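Local coordinates for lysosome-associated membrane glycoprotein 3 (Homo sapiens, PDB 4AKM) that helps lysosomes fuse with autophagosomes, takes part in the unfolded protein response and promotes hepatocellular lipogenesis through PI3K/Akt signalling, at residues A19-Q24 against V69-T74; L25-K30 against A87-S92; T110-S115 against A141-D146. All coordinates share one frame; numbering follows the deposited sequence.

Contact 1: A19-Q24 against V69-T74; sequences AEMGIQ and VNLTFT. With NAG (2-acetamido-2-deoxy-beta-D-glucopyranose), chain D.
Met21 meets Leu71 through a thioether arm whose first torsion (chi1 62°) sets CG between the backbone N and the carbonyl carbon, after which the chain bends at chi2 and chi3. Leu71 holds its CG beside its own backbone N (chi1 -60°), and the two side chains approach tip to tip: Met21 SD lies 4.0 Å from Leu71 CD1, with Met21 CE equally close to that methyl. Farther along the strands, Ile23 CG2 touches Val69 CG2 at 4.4 Å. Strands 14-27 and 67-75 belong to two different sheets; their nearest CA atoms here, those of Ile23 and Val69, are 8.8 Å apart, and they meet by side chains alone. The other face of 69-74 carries the sugar. Asn70 ND2 is covalently bonded to NAG C1, while Thr72 OG1 and NAG O6 share a hydrogen bond of 2.6 Å. Asn70-Leu71-Thr72 is an N-glycosylation sequon. Asn59 donates a weak hydrogen bond to Asn70 OD1. The chemistry thus divides one strand between two environments: Leu71 and Val69 join the apolar interior of this membrane-proximal luminal domain, a beta prism, whereas the polar residues of the sequon bear the glycan on the outside of the sheet.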
loop_
_atom_site.group_PDB
_atom_site.type_symbol
_atom_site.label_atom_id
_atom_site.label_comp_id
_atom_site.label_asym_id
_atom_site.label_seq_id
_atom_site.Cartn_x
_atom_site.Cartn_y
_atom_site.Cartn_z
ATOM N N ALA A 19 9.146 2.394 -0.700
ATOM C CA ALA A 19 8.164 1.982 0.293
ATOM C C ALA A 19 8.542 0.701 1.013
ATOM O O ALA A 19 8.730 -0.351 0.410
ATOM C CB ALA A 19 6.781 1.863 -0.334
ATOM N N GLU A 20 8.661 0.821 2.324
ATOM C CA GLU A 20 8.858 -0.314 3.198
ATOM C C GLU A 20 7.593 -0.441 4.012
ATOM O O GLU A 20 7.051 0.561 4.462
ATOM C CB GLU A 20 10.049 -0.061 4.107
ATOM C CG GLU A 20 11.302 0.348 3.352
ATOM C CD GLU A 20 12.424 0.757 4.281
ATOM O OE1 GLU A 20 12.177 0.817 5.499
ATOM O OE2 GLU A 20 13.546 1.017 3.801
ATOM N N MET A 21 7.110 -1.667 4.172
ATOM C CA MET A 21 5.894 -1.936 4.934
ATOM C C MET A 21 5.571 -3.415 4.901
ATOM O O MET A 21 6.101 -4.168 4.085
ATOM C CB MET A 21 4.696 -1.151 4.387
ATOM C CG MET A 21 4.302 -1.495 2.952
ATOM S SD MET A 21 3.576 -0.118 2.024
ATOM C CE MET A 21 2.198 0.331 3.062
ATOM N N GLY A 22 4.698 -3.817 5.811
ATOM C CA GLY A 22 4.115 -5.136 5.815
ATOM C C GLY A 22 2.663 -4.932 5.474
ATOM O O GLY A 22 2.056 -3.943 5.883
ATOM N N ILE A 23 2.106 -5.853 4.699
ATOM C CA ILE A 23 0.727 -5.725 4.253
ATOM C C ILE A 23 -0.029 -7.036 4.444
ATOM O O ILE A 23 0.491 -8.125 4.195
ATOM C CB ILE A 23 0.647 -5.217 2.794
ATOM C CG1 ILE A 23 1.249 -3.815 2.702
ATOM C CG2 ILE A 23 -0.788 -5.187 2.304
ATOM C CD1 ILE A 23 1.691 -3.435 1.316
ATOM N N GLN A 24 -1.256 -6.905 4.929
ATOM C CA GLN A 24 -2.111 -8.032 5.229
ATOM C C GLN A 24 -3.454 -7.764 4.558
ATOM O O GLN A 24 -3.907 -6.622 4.492
ATOM C CB GLN A 24 -2.273 -8.164 6.753
ATOM C CG GLN A 24 -2.953 -9.448 7.220
ATOM C CD GLN A 24 -2.999 -9.587 8.741
ATOM O OE1 GLN A 24 -3.811 -8.949 9.414
ATOM N NE2 GLN A 24 -2.126 -10.430 9.285
ATOM N N VAL A 69 -1.819 -5.672 -4.747
ATOM C CA VAL A 69 -2.207 -4.488 -4.002
ATOM C C VAL A 69 -1.654 -3.276 -4.732
ATOM O O VAL A 69 -0.471 -3.218 -5.065
ATOM C CB VAL A 69 -1.694 -4.509 -2.544
ATOM C CG1 VAL A 69 -1.988 -3.184 -1.859
ATOM C CG2 VAL A 69 -2.322 -5.652 -1.773
ATOM N N ASN A 70 -2.527 -2.313 -4.987
ATOM C CA ASN A 70 -2.168 -1.128 -5.733
ATOM C C ASN A 70 -2.346 0.116 -4.884
ATOM O O ASN A 70 -3.460 0.456 -4.473
ATOM C CB ASN A 70 -3.011 -1.032 -7.004
ATOM C CG ASN A 70 -2.387 -0.133 -8.050
ATOM O OD1 ASN A 70 -1.217 0.236 -7.958
ATOM N ND2 ASN A 70 -3.169 0.221 -9.059
ATOM N N LEU A 71 -1.228 0.779 -4.619
ATOM C CA LEU A 71 -1.208 2.020 -3.869
ATOM C C LEU A 71 -0.976 3.186 -4.817
ATOM O O LEU A 71 0.089 3.305 -5.404
ATOM C CB LEU A 71 -0.101 1.980 -2.810
ATOM C CG LEU A 71 -0.212 0.864 -1.766
ATOM C CD1 LEU A 71 0.844 1.011 -0.688
ATOM C CD2 LEU A 71 -1.604 0.835 -1.153
ATOM N N THR A 72 -1.984 4.037 -4.965
ATOM C CA THR A 72 -1.870 5.229 -5.795
ATOM C C THR A 72 -1.631 6.486 -4.964
ATOM O O THR A 72 -2.377 6.765 -4.009
ATOM C CB THR A 72 -3.127 5.442 -6.658
ATOM O OG1 THR A 72 -3.217 4.410 -7.648
ATOM C CG2 THR A 72 -3.075 6.794 -7.346
ATOM N N PHE A 73 -0.601 7.238 -5.359
ATOM C CA PHE A 73 -0.198 8.476 -4.698
ATOM C C PHE A 73 -0.506 9.720 -5.536
ATOM O O PHE A 73 -0.329 9.723 -6.757
ATOM C CB PHE A 73 1.305 8.463 -4.419
ATOM C CG PHE A 73 1.775 7.275 -3.635
ATOM C CD1 PHE A 73 2.044 6.070 -4.271
ATOM C CD2 PHE A 73 1.978 7.369 -2.267
ATOM C CE1 PHE A 73 2.483 4.982 -3.558
ATOM C CE2 PHE A 73 2.419 6.287 -1.553
ATOM C CZ PHE A 73 2.671 5.089 -2.197
ATOM N N THR A 74 -0.939 10.778 -4.856
ATOM C CA THR A 74 -1.168 12.087 -5.463
ATOM C C THR A 74 -0.438 13.141 -4.628
ATOM O O THR A 74 -0.482 13.098 -3.398
ATOM C CB THR A 74 -2.688 12.422 -5.519
ATOM O OG1 THR A 74 -3.325 11.623 -6.522
ATOM C CG2 THR A 74 -2.927 13.888 -5.843
HETATM C C1 NAG D . -2.898 1.033 -10.214
HETATM C C2 NAG D . -3.863 0.361 -11.179
HETATM C C3 NAG D . -3.760 0.999 -12.561
HETATM C C4 NAG D . -3.909 2.513 -12.464
HETATM C C5 NAG D . -3.039 3.103 -11.357
HETATM C C6 NAG D . -3.420 4.554 -11.109
HETATM C C7 NAG D . -4.486 -1.969 -10.899
HETATM C C8 NAG D . -4.217 -3.371 -11.358
HETATM N N2 NAG D . -3.579 -1.061 -11.242
HETATM O O3 NAG D . -4.775 0.478 -13.388
HETATM O O4 NAG D . -3.544 3.115 -13.688
HETATM O O5 NAG D . -3.189 2.410 -10.136
HETATM O O6 NAG D . -2.600 5.060 -10.081
HETATM O O7 NAG D . -5.497 -1.703 -10.246
#

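Contact 2: L25-K30 against A87-S92; sequences LIVQDK and AYLTVS
Leu25, Val27, Ala87 and Leu89 join across this contact by apolar packing. Leu25 and Leu89 run past each other in opposite directions: Leu25 CB rests 4.2 Å from Leu89 CD2, while Leu25 CD1 comes equally near Leu89 CB. The other branch of Leu25 turns to Ala87, with Leu25 CD2 4.1 Å from Ala87 CB. The extended first torsion of Leu89 (chi1 -179°) turns CG away from the backbone N, and CD2 touches two partners, since Val27 CG1 also approaches this methyl, to 3.7 Å, with the two side chains lying obliquely across each other. All four residues are buried, so the join is a small hydrophobic layer without polar pairs between the segments. Polar interactions belong to the surroundings instead: Asp29 OD2 forms a salt bridge with Arg38 NE, and Thr90 OG1 is hydrogen-bonded to Gly66 O. The axes of the short strand segments 25-27 and 87-90 approach to 9.3 Å at 64°, a spacing suited to packing of one sheet on another. Leu25 also touches Val132 of strand 130-135, and Leu89 touches Phe40 of strand 38-41, both neighbours of strand 14-27 in its sheet, whereas strand 80-90 lies between strands 67-75 and 97-110 in the opposing one.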
loop_
_atom_site.group_PDB
_atom_site.type_symbol
_atom_site.label_atom_id
_atom_site.label_comp_id
_atom_site.label_asym_id
_atom_site.label_seq_id
_atom_site.Cartn_x
_atom_site.Cartn_y
_atom_site.Cartn_z
ATOM N N LEU A 25 -4.081 -8.809 4.036
ATOM C CA LEU A 25 -5.418 -8.678 3.479
ATOM C C LEU A 25 -6.381 -9.510 4.309
ATOM O O LEU A 25 -6.127 -10.679 4.564
ATOM C CB LEU A 25 -5.447 -9.111 2.009
ATOM C CG LEU A 25 -4.744 -8.171 1.024
ATOM C CD1 LEU A 25 -4.738 -8.737 -0.394
ATOM C CD2 LEU A 25 -5.383 -6.788 1.047
ATOM N N ILE A 26 -7.474 -8.898 4.742
ATOM C CA ILE A 26 -8.473 -9.588 5.540
ATOM C C ILE A 26 -9.770 -9.711 4.748
ATOM O O ILE A 26 -10.371 -8.695 4.390
ATOM C CB ILE A 26 -8.773 -8.838 6.871
ATOM C CG1 ILE A 26 -7.580 -8.898 7.831
ATOM C CG2 ILE A 26 -10.016 -9.411 7.543
ATOM C CD1 ILE A 26 -6.569 -7.792 7.648
ATOM N N VAL A 27 -10.198 -10.945 4.467
ATOM C CA VAL A 27 -11.495 -11.147 3.815
ATOM C C VAL A 27 -12.539 -11.756 4.749
ATOM O O VAL A 27 -12.259 -12.688 5.501
ATOM C CB VAL A 27 -11.410 -11.930 2.458
ATOM C CG1 VAL A 27 -10.039 -11.772 1.819
ATOM C CG2 VAL A 27 -11.758 -13.405 2.633
ATOM N N GLN A 28 -13.743 -11.199 4.702
ATOM C CA GLN A 28 -14.839 -11.640 5.557
ATOM C C GLN A 28 -15.700 -12.686 4.855
ATOM O O GLN A 28 -16.674 -12.348 4.183
ATOM C CB GLN A 28 -15.698 -10.445 5.963
ATOM C CG GLN A 28 -16.083 -10.434 7.429
ATOM C CD GLN A 28 -16.246 -9.029 7.970
ATOM O OE1 GLN A 28 -15.685 -8.680 9.015
ATOM N NE2 GLN A 28 -17.019 -8.209 7.261
ATOM N N ASP A 29 -15.332 -13.954 5.025
ATOM C CA ASP A 29 -16.035 -15.072 4.398
ATOM C C ASP A 29 -17.507 -15.101 4.769
ATOM O O ASP A 29 -18.372 -15.236 3.906
ATOM C CB ASP A 29 -15.405 -16.398 4.831
ATOM C CG ASP A 29 -14.028 -16.603 4.254
ATOM O OD1 ASP A 29 -13.840 -16.289 3.060
ATOM O OD2 ASP A 29 -13.136 -17.076 4.993
ATOM N N LYS A 30 -17.778 -14.974 6.062
ATOM C CA LYS A 30 -19.120 -15.159 6.592
ATOM C C LYS A 30 -19.854 -13.830 6.717
ATOM O O LYS A 30 -19.238 -12.790 6.956
ATOM C CB LYS A 30 -19.054 -15.861 7.949
ATOM C CG LYS A 30 -17.813 -16.732 8.140
ATOM C CD LYS A 30 -17.822 -17.982 7.266
ATOM C CE LYS A 30 -16.538 -18.787 7.458
ATOM N NZ LYS A 30 -16.487 -20.017 6.614
ATOM N N ALA A 87 -7.181 -3.670 -4.272
ATOM C CA ALA A 87 -6.642 -4.997 -4.043
ATOM C C ALA A 87 -7.463 -6.072 -4.731
ATOM O O ALA A 87 -8.661 -5.899 -5.019
ATOM C CB ALA A 87 -6.510 -5.289 -2.565
ATOM N N TYR A 88 -6.785 -7.183 -4.979
ATOM C CA TYR A 88 -7.361 -8.313 -5.674
ATOM C C TYR A 88 -6.733 -9.544 -5.047
ATOM O O TYR A 88 -5.509 -9.621 -4.918
ATOM C CB TYR A 88 -6.981 -8.200 -7.144
ATOM C CG TYR A 88 -7.545 -9.223 -8.103
ATOM C CD1 TYR A 88 -6.978 -10.487 -8.217
ATOM C CD2 TYR A 88 -8.607 -8.903 -8.938
ATOM C CE1 TYR A 88 -7.471 -11.416 -9.111
ATOM C CE2 TYR A 88 -9.109 -9.828 -9.842
ATOM C CZ TYR A 88 -8.535 -11.083 -9.924
ATOM O OH TYR A 88 -9.026 -12.008 -10.818
ATOM N N LEU A 89 -7.568 -10.498 -4.650
ATOM C CA LEU A 89 -7.098 -11.675 -3.934
ATOM C C LEU A 89 -7.889 -12.917 -4.313
ATOM O O LEU A 89 -9.106 -12.915 -4.242
ATOM C CB LEU A 89 -7.211 -11.450 -2.423
ATOM C CG LEU A 89 -6.715 -12.611 -1.568
ATOM C CD1 LEU A 89 -5.240 -12.848 -1.833
ATOM C CD2 LEU A 89 -6.966 -12.348 -0.098
ATOM N N THR A 90 -7.194 -13.982 -4.702
ATOM C CA THR A 90 -7.851 -15.251 -5.005
ATOM C C THR A 90 -7.731 -16.220 -3.834
ATOM O O THR A 90 -6.647 -16.400 -3.282
ATOM C CB THR A 90 -7.240 -15.919 -6.252
ATOM O OG1 THR A 90 -7.115 -14.959 -7.308
ATOM C CG2 THR A 90 -8.114 -17.067 -6.728
ATOM N N VAL A 91 -8.844 -16.837 -3.450
ATOM C CA VAL A 91 -8.795 -17.959 -2.510
ATOM C C VAL A 91 -9.150 -19.255 -3.246
ATOM O O VAL A 91 -10.050 -19.275 -4.088
ATOM C CB VAL A 91 -9.700 -17.744 -1.266
ATOM C CG1 VAL A 91 -9.309 -16.474 -0.537
ATOM C CG2 VAL A 91 -11.166 -17.701 -1.653
ATOM N N SER A 92 -8.430 -20.333 -2.949
ATOM C CA SER A 92 -8.605 -21.577 -3.698
ATOM C C SER A 92 -9.925 -22.276 -3.391
ATOM O O SER A 92 -10.604 -22.755 -4.304
ATOM C CB SER A 92 -7.435 -22.535 -3.452
ATOM O OG SER A 92 -7.557 -23.705 -4.245
#

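Contact 3: T110-S115 against A141-D146; sequences TAVGHS and AFDFED
Val112 CG2 lies above the plane of the Asp143 carboxylate, offset past CG toward the side between OD2 and CB, 3.6 Å from Asp143 OD2; the same methyl is 3.8 Å from Asp143 CB. Within 110-115, one face of the His114 ring carries Ala111 CB, 4.1 Å above the plane and offset toward the rim. Val112 reaches Asp143 because CG2 extends opposite the backbone N, beside the carbonyl carbon. The two side chains lie across each other at an angle, a van der Waals contact between a methyl and a charged group at the surface. Next to it the backbones draw together, with the CA atoms of Gly113 and Asp143 5.1 Å apart and Gly113 N 4.0 Å from Asp143 CB. Around the pair, Asp143 O accepts a hydrogen bond from Gln140 NE2, and Val112 also touches Glu78 and Lys75. Residues 111-114 form a type II beta turn, closed by His114 N donating to Ala111 O at 3.0 Å. Gly113 occupies its third position with a positive phi of 93°, a left-handed backbone conformation that this position calls for and that glycine readily adopts. What results is a beta turn between strands 97-110 and 116-118, packed against the loop that follows strand 137-141.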
loop_
_atom_site.group_PDB
_atom_site.type_symbol
_atom_site.label_atom_id
_atom_site.label_comp_id
_atom_site.label_asym_id
_atom_site.label_seq_id
_atom_site.Cartn_x
_atom_site.Cartn_y
_atom_site.Cartn_z
ATOM N N THR A 110 1.726 13.537 3.898
ATOM C CA THR A 110 3.039 13.946 4.386
ATOM C C THR A 110 3.570 15.124 3.584
ATOM O O THR A 110 3.413 15.160 2.363
ATOM C CB THR A 110 4.054 12.795 4.247
ATOM O OG1 THR A 110 3.545 11.626 4.896
ATOM C CG2 THR A 110 5.397 13.172 4.860
ATOM N N ALA A 111 4.203 16.077 4.271
ATOM C CA ALA A 111 4.828 17.224 3.614
ATOM C C ALA A 111 5.828 16.756 2.562
ATOM O O ALA A 111 6.621 15.848 2.813
ATOM C CB ALA A 111 5.511 18.113 4.639
ATOM N N VAL A 112 5.782 17.369 1.382
ATOM C CA VAL A 112 6.616 16.936 0.265
ATOM C C VAL A 112 8.106 17.063 0.597
ATOM O O VAL A 112 8.537 18.047 1.197
ATOM C CB VAL A 112 6.252 17.686 -1.046
ATOM C CG1 VAL A 112 6.348 19.191 -0.856
ATOM C CG2 VAL A 112 7.126 17.221 -2.204
ATOM N N GLY A 113 8.884 16.050 0.223
ATOM C CA GLY A 113 10.301 16.015 0.540
ATOM C C GLY A 113 10.587 15.275 1.834
ATOM O O GLY A 113 11.728 14.906 2.113
ATOM N N HIS A 114 9.545 15.070 2.633
ATOM C CA HIS A 114 9.655 14.282 3.854
ATOM C C HIS A 114 9.272 12.827 3.589
ATOM O O HIS A 114 8.884 12.467 2.480
ATOM C CB HIS A 114 8.760 14.859 4.956
ATOM C CG HIS A 114 9.213 16.189 5.473
ATOM N ND1 HIS A 114 8.801 16.692 6.689
ATOM C CD2 HIS A 114 10.037 17.122 4.941
ATOM C CE1 HIS A 114 9.354 17.875 6.885
ATOM N NE2 HIS A 114 10.110 18.159 5.839
ATOM N N SER A 115 9.385 11.991 4.613
ATOM C CA SER A 115 8.941 10.607 4.510
ATOM C C SER A 115 7.853 10.336 5.540
ATOM O O SER A 115 7.773 11.014 6.560
ATOM C CB SER A 115 10.113 9.641 4.701
ATOM O OG SER A 115 10.681 9.771 5.991
ATOM N N ALA A 141 7.417 9.381 -1.662
ATOM C CA ALA A 141 7.085 9.448 -3.082
ATOM C C ALA A 141 7.402 10.818 -3.688
ATOM O O ALA A 141 7.450 11.826 -2.979
ATOM C CB ALA A 141 5.621 9.092 -3.302
ATOM N N PHE A 142 7.620 10.832 -5.002
ATOM C CA PHE A 142 7.944 12.044 -5.764
ATOM C C PHE A 142 9.324 12.632 -5.445
ATOM O O PHE A 142 10.333 12.191 -6.001
ATOM C CB PHE A 142 6.848 13.107 -5.615
ATOM C CG PHE A 142 5.465 12.578 -5.838
ATOM C CD1 PHE A 142 5.001 12.342 -7.121
ATOM C CD2 PHE A 142 4.629 12.313 -4.766
ATOM C CE1 PHE A 142 3.728 11.854 -7.332
ATOM C CE2 PHE A 142 3.355 11.825 -4.972
ATOM C CZ PHE A 142 2.905 11.595 -6.259
ATOM N N ASP A 143 9.365 13.628 -4.564
ATOM C CA ASP A 143 10.613 14.328 -4.256
ATOM C C ASP A 143 11.600 13.486 -3.446
ATOM O O ASP A 143 11.256 12.958 -2.385
ATOM C CB ASP A 143 10.325 15.651 -3.539
ATOM C CG ASP A 143 10.128 16.803 -4.507
ATOM O OD1 ASP A 143 9.981 16.547 -5.722
ATOM O OD2 ASP A 143 10.131 17.968 -4.052
ATOM N N PHE A 144 12.830 13.382 -3.945
ATOM C CA PHE A 144 13.867 12.583 -3.293
ATOM C C PHE A 144 15.221 13.282 -3.254
ATOM O O PHE A 144 15.486 14.197 -4.035
ATOM C CB PHE A 144 14.018 11.229 -3.988
ATOM C CG PHE A 144 13.055 10.189 -3.500
ATOM C CD1 PHE A 144 13.303 9.496 -2.327
ATOM C CD2 PHE A 144 11.903 9.903 -4.214
ATOM C CE1 PHE A 144 12.417 8.535 -1.873
ATOM C CE2 PHE A 144 11.011 8.940 -3.766
ATOM C CZ PHE A 144 11.268 8.256 -2.594
ATOM N N GLU A 145 16.079 12.832 -2.342
ATOM C CA GLU A 145 17.420 13.388 -2.202
ATOM C C GLU A 145 18.443 12.294 -1.936
ATOM O O GLU A 145 18.573 11.820 -0.806
ATOM C CB GLU A 145 17.466 14.399 -1.058
ATOM C CG GLU A 145 16.556 15.595 -1.236
ATOM C CD GLU A 145 16.528 16.477 -0.008
ATOM O OE1 GLU A 145 17.617 16.840 0.485
ATOM O OE2 GLU A 145 15.418 16.796 0.470
ATOM N N ASP A 146 19.169 11.908 -2.982
ATOM C CA ASP A 146 20.236 10.911 -2.878
ATOM C C ASP A 146 19.763 9.553 -2.357
ATOM O O ASP A 146 20.483 8.891 -1.611
ATOM C CB ASP A 146 21.398 11.432 -2.020
ATOM C CG ASP A 146 22.244 12.464 -2.743
ATOM O OD1 ASP A 146 21.922 13.668 -2.648
ATOM O OD2 ASP A 146 23.233 12.072 -3.402
#

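From the N terminus, the long strand 14-27 supplies first 19-24 and then 25-30. After strand 38-41, which pairs back on 14-27, the chain builds the second sheet: contact 1 closes when 69-74 arrives, and contact 2 closes one strand later with 87-92. Their segments alternate along the sequence, so the two contacts cross, fastening neighbouring strands 67-75 and 80-90 to the same partner in the facing sheet. They touch through Val69, which packs on Leu25 and Ala87. Contact 3 opens and closes afterwards, joining two loops on the opposite side of the chain's centre from contact 2, with centres 33 Å apart. Phe142 and Ala141 link it to contact 1 by packing against 73-74.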